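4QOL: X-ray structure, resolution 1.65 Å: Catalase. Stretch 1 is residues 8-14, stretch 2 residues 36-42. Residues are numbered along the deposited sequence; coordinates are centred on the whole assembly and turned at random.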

ATOM      1  N   ASN A   8      32.901  -0.187   4.232  1.00 22.22           N
ATOM      2  CA  ASN A   8      32.301   1.074   3.949  1.00 21.65           C
ATOM      3  C   ASN A   8      30.802   1.108   4.260  1.00 20.03           C
ATOM      4  O   ASN A   8      30.064   0.213   3.908  1.00 18.74           O
ATOM      5  CB  ASN A   8      32.446   1.501   2.496  1.00 21.67           C
ATOM      6  CG  ASN A   8      33.888   1.738   2.116  1.00 22.48           C
ATOM      7  OD1 ASN A   8      34.671   2.348   2.877  1.00 22.11           O
ATOM      8  ND2 ASN A   8      34.235   1.295   0.925  1.00 23.26           N
ATOM      9  N   LEU A   9      30.394   2.208   4.858  1.00 20.14           N
ATOM     10  CA  LEU A   9      28.986   2.613   4.815  1.00 20.76           C
ATOM     11  C   LEU A   9      28.667   3.033   3.395  1.00 17.98           C
ATOM     12  O   LEU A   9      29.411   3.752   2.826  1.00 17.94           O
ATOM     13  CB  LEU A   9      28.758   3.737   5.835  1.00 21.15           C
ATOM     14  CG  LEU A   9      27.295   4.046   6.081  1.00 25.61           C
ATOM     15  CD1 LEU A   9      26.746   3.103   7.127  1.00 25.10           C
ATOM     16  CD2 LEU A   9      27.137   5.491   6.554  1.00 29.51           C
ATOM     17  N   THR A  10      27.583   2.515   2.817  1.00 15.68           N
ATOM     18  CA  THR A  10      27.214   2.833   1.445  1.00 15.61           C
ATOM     19  C   THR A  10      25.765   3.336   1.390  1.00 15.05           C
ATOM     20  O   THR A  10      24.968   3.088   2.270  1.00 14.83           O
ATOM     21  CB  THR A  10      27.340   1.608   0.543  1.00 16.26           C
ATOM     22  OG1 THR A  10      26.282   0.680   0.826  1.00 15.87           O
ATOM     23  CG2 THR A  10      28.662   0.943   0.686  1.00 15.98           C
ATOM     24  N   THR A  11      25.428   3.942   0.277  1.00 14.53           N
ATOM     25  CA  THR A  11      24.015   4.101  -0.079  1.00 14.70           C
ATOM     26  C   THR A  11      23.453   2.742  -0.552  1.00 15.84           C
ATOM     27  O   THR A  11      24.207   1.771  -0.761  1.00 16.02           O
ATOM     28  CB  THR A  11      23.865   5.095  -1.233  1.00 15.24           C
ATOM     29  OG1 THR A  11      24.408   4.579  -2.463  1.00 15.81           O
ATOM     30  CG2 THR A  11      24.500   6.475  -0.905  1.00 16.74           C
ATOM     31  N   ASN A  12      22.149   2.680  -0.830  1.00 14.59           N
ATOM     32  CA  ASN A  12      21.542   1.508  -1.442  1.00 14.32           C
ATOM     33  C   ASN A  12      21.944   1.230  -2.879  1.00 14.82           C
ATOM     34  O   ASN A  12      21.679   0.127  -3.372  1.00 14.22           O
ATOM     35  CB  ASN A  12      20.021   1.531  -1.283  1.00 14.21           C
ATOM     36  CG  ASN A  12      19.589   1.521   0.154  1.00 13.41           C
ATOM     37  OD1 ASN A  12      20.254   0.953   1.033  1.00 15.38           O
ATOM     38  ND2 ASN A  12      18.453   2.171   0.437  1.00 14.60           N
ATOM     39  N   GLN A  13      22.563   2.235  -3.526  1.00 14.00           N
ATOM     40  CA  GLN A  13      23.137   2.089  -4.846  1.00 14.19           C
ATOM     41  C   GLN A  13      24.532   1.478  -4.764  1.00 13.65           C
ATOM     42  O   GLN A  13      25.157   1.235  -5.801  1.00 13.23           O
ATOM     43  CB  GLN A  13      23.219   3.415  -5.560  1.00 15.11           C
ATOM     44  CG  GLN A  13      21.905   4.207  -5.693  1.00 15.92           C
ATOM     45  CD  GLN A  13      20.990   3.644  -6.743  1.00 16.25           C
ATOM     46  OE1 GLN A  13      21.362   2.757  -7.542  1.00 17.65           O
ATOM     47  NE2 GLN A  13      19.739   4.089  -6.711  1.00 16.06           N
ATOM     48  N   GLY A  14      25.036   1.244  -3.563  1.00 15.28           N
ATOM     49  CA  GLY A  14      26.422   0.722  -3.412  1.00 15.69           C
ATOM     50  C   GLY A  14      27.545   1.737  -3.502  1.00 17.12           C
ATOM     51  O   GLY A  14      28.690   1.365  -3.643  1.00 18.16           O
ATOM     52  N   ASP A  36      21.166  15.962  -2.066  1.00 17.32           N
ATOM     53  CA  ASP A  36      21.843  15.214  -1.005  1.00 16.88           C
ATOM     54  C   ASP A  36      21.190  13.856  -1.008  1.00 15.36           C
ATOM     55  O   ASP A  36      20.269  13.585  -0.213  1.00 16.63           O
ATOM     56  CB  ASP A  36      21.647  15.904   0.356  1.00 17.24           C
ATOM     57  CG  ASP A  36      22.492  15.268   1.475  1.00 18.83           C
ATOM     58  OD1 ASP A  36      22.977  14.137   1.286  1.00 20.33           O
ATOM     59  OD2 ASP A  36      22.726  15.965   2.490  1.00 20.52           O
ATOM     60  N   TYR A  37      21.593  13.024  -1.949  1.00 15.05           N
ATOM     61  CA  TYR A  37      20.920  11.753  -2.128  1.00 15.63           C
ATOM     62  C   TYR A  37      21.007  10.893  -0.858  1.00 15.25           C
ATOM     63  O   TYR A  37      20.054  10.200  -0.504  1.00 14.73           O
ATOM     64  CB  TYR A  37      21.545  10.979  -3.309  1.00 16.48           C
ATOM     65  CG  TYR A  37      20.940   9.588  -3.487  1.00 16.77           C
ATOM     66  CD1 TYR A  37      19.744   9.433  -4.196  1.00 16.72           C
ATOM     67  CD2 TYR A  37      21.537   8.425  -2.931  1.00 16.38           C
ATOM     68  CE1 TYR A  37      19.189   8.180  -4.389  1.00 16.92           C
ATOM     69  CE2 TYR A  37      20.953   7.184  -3.099  1.00 16.35           C
ATOM     70  CZ  TYR A  37      19.783   7.052  -3.844  1.00 16.16           C
ATOM     71  OH  TYR A  37      19.179   5.825  -3.971  1.00 15.81           O
ATOM     72  N   HIS A  38      22.174  10.875  -0.218  1.00 15.36           N
ATOM     73  CA  HIS A  38      22.318  10.093   0.991  1.00 15.64           C
ATOM     74  C   HIS A  38      21.319  10.498   2.081  1.00 15.14           C
ATOM     75  O   HIS A  38      20.687   9.640   2.706  1.00 13.74           O
ATOM     76  CB  HIS A  38      23.757  10.184   1.539  1.00 18.00           C
ATOM     77  CG  HIS A  38      23.982   9.452   2.848  1.00 17.99           C
ATOM     78  ND1 HIS A  38      23.526   8.175   3.094  1.00 20.05           N
ATOM     79  CD2 HIS A  38      24.677   9.795   3.950  1.00 18.59           C
ATOM     80  CE1 HIS A  38      23.913   7.775   4.295  1.00 18.96           C
ATOM     81  NE2 HIS A  38      24.556   8.759   4.861  1.00 18.54           N
ATOM     82  N   LEU A  39      21.189  11.783   2.330  1.00 14.51           N
ATOM     83  CA  LEU A  39      20.240  12.296   3.333  1.00 16.07           C
ATOM     84  C   LEU A  39      18.813  11.832   2.973  1.00 13.63           C
ATOM     85  O   LEU A  39      18.101  11.271   3.817  1.00 13.68           O
ATOM     86  CB  LEU A  39      20.234  13.831   3.444  1.00 16.32           C
ATOM     87  CG  LEU A  39      19.210  14.516   4.345  1.00 17.04           C
ATOM     88  CD1 LEU A  39      19.532  14.227   5.827  1.00 17.60           C
ATOM     89  CD2 LEU A  39      19.124  16.054   4.173  1.00 17.57           C
ATOM     90  N   ILE A  40      18.417  12.078   1.726  1.00 13.18           N
ATOM     91  CA  ILE A  40      17.053  11.831   1.356  1.00 13.58           C
ATOM     92  C   ILE A  40      16.799  10.307   1.354  1.00 12.89           C
ATOM     93  O   ILE A  40      15.746   9.825   1.853  1.00 12.50           O
ATOM     94  CB  ILE A  40      16.681  12.484   0.022  1.00 14.47           C
ATOM     95  CG1 ILE A  40      16.820  13.994   0.085  1.00 14.83           C
ATOM     96  CG2 ILE A  40      15.269  12.101  -0.383  1.00 13.80           C
ATOM     97  CD1 ILE A  40      16.013  14.623   1.187  1.00 17.28           C
ATOM     98  N   GLU A  41      17.756   9.491   0.877  1.00 12.77           N
ATOM     99  CA  GLU A  41      17.502   8.042   0.819  1.00 13.26           C
ATOM    100  C   GLU A  41      17.356   7.486   2.248  1.00 13.37           C
ATOM    101  O   GLU A  41      16.519   6.620   2.518  1.00 13.63           O
ATOM    102  CB  GLU A  41      18.658   7.328   0.093  1.00 13.73           C
ATOM    103  CG  GLU A  41      18.502   5.794  -0.081  1.00 14.76           C
ATOM    104  CD  GLU A  41      19.788   5.106  -0.589  1.00 16.16           C
ATOM    105  OE1 GLU A  41      20.666   4.855   0.227  1.00 17.37           O
ATOM    106  OE2 GLU A  41      19.768   4.643  -1.712  1.00 21.48           O
ATOM    107  N   LYS A  42      18.239   7.934   3.147  1.00 13.88           N
ATOM    108  CA  LYS A  42      18.318   7.466   4.512  1.00 13.36           C
ATOM    109  C   LYS A  42      17.065   7.902   5.295  1.00 13.77           C
ATOM    110  O   LYS A  42      16.425   7.062   5.914  1.00 11.98           O
ATOM    111  CB  LYS A  42      19.629   7.964   5.143  1.00 14.80           C
ATOM    112  CG  LYS A  42      19.867   7.484   6.554  1.00 14.98           C
ATOM    113  CD  LYS A  42      21.125   8.199   7.088  1.00 16.38           C
ATOM    114  CE  LYS A  42      21.526   7.814   8.492  1.00 15.63           C
ATOM    115  NZ  LYS A  42      22.726   8.585   8.950  1.00 15.79           N
TER

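How does the contact begin along the first stretch? Asn8 lies too far off to take part, and Leu9 makes the first approach. Its CA-to-CB bond points toward the helix, yet the leucine only grazes its neighbour: CD2 of Leu9 comes within 4.5 Å of NE2 of His38, reaching the imidazole obliquely. The His38 side chain leaves its backbone sideways, with chi1 in the t rotamer, and its end comes nearer to the loop. Thr10 points away, and OG1 of Thr10 donates to the carbonyl O of Thr11 at 2.8 Å.

What does Thr11 contribute where the two backbones run closest? CA of Thr11 and CA of His38 are 6.3 Å apart, and the threonine side chain points toward the helix, where it meets two rings. CB of Thr11 lies 4.0 Å from CE2 of Tyr37, at the edge of the phenol ring and near its plane, while CG2 of Thr11 is 4.5 Å from ND1 of His38. The Thr11 hydroxyl looks instead to its own loop: OG1 of Thr11 accepts from N of Gln13 at 3.2 Å. Thr11 also opens a type I turn, closed by the bond from N of Gly14 to O of Thr11 at 3.0 Å.

Why does Glu41 meet the loop at Asn12? The turn leaves the amide of Asn12 free of the bond that closes it, and this N-H points at the carboxylate. N of Asn12 donates to OE1 of Glu41 at 2.8 Å with an angle of 165°, a short and nearly straight hydrogen bond. The carboxylate is packed closely as well, with OE1 of Glu41 3.4 Å from CA of Thr11 and OE2 of Glu41 3.2 Å from CB of Asn12. ND2 of Asn12 stands 3.5 Å from OE1 of Glu41, but the angle is poor and no hydrogen bond forms; that amide is satisfied elsewhere in the structure.

How does Gln13 complete the contact? Its side chain points toward the helix, and NE2 of Gln13 donates to OH of Tyr37 at 3.3 Å, a long bond with a favourable angle of 158°. OH of Tyr37 in turn donates to OE2 of Glu41 at 2.6 Å. The helix supports this relay, since Tyr37 and Glu41 are one turn apart, with N of Glu41 bonded to O of Tyr37 at 2.8 Å. Gly14 ends the turn at backbone angles of 81/12, where a CB would be jammed against the carbonyl O of Gln13.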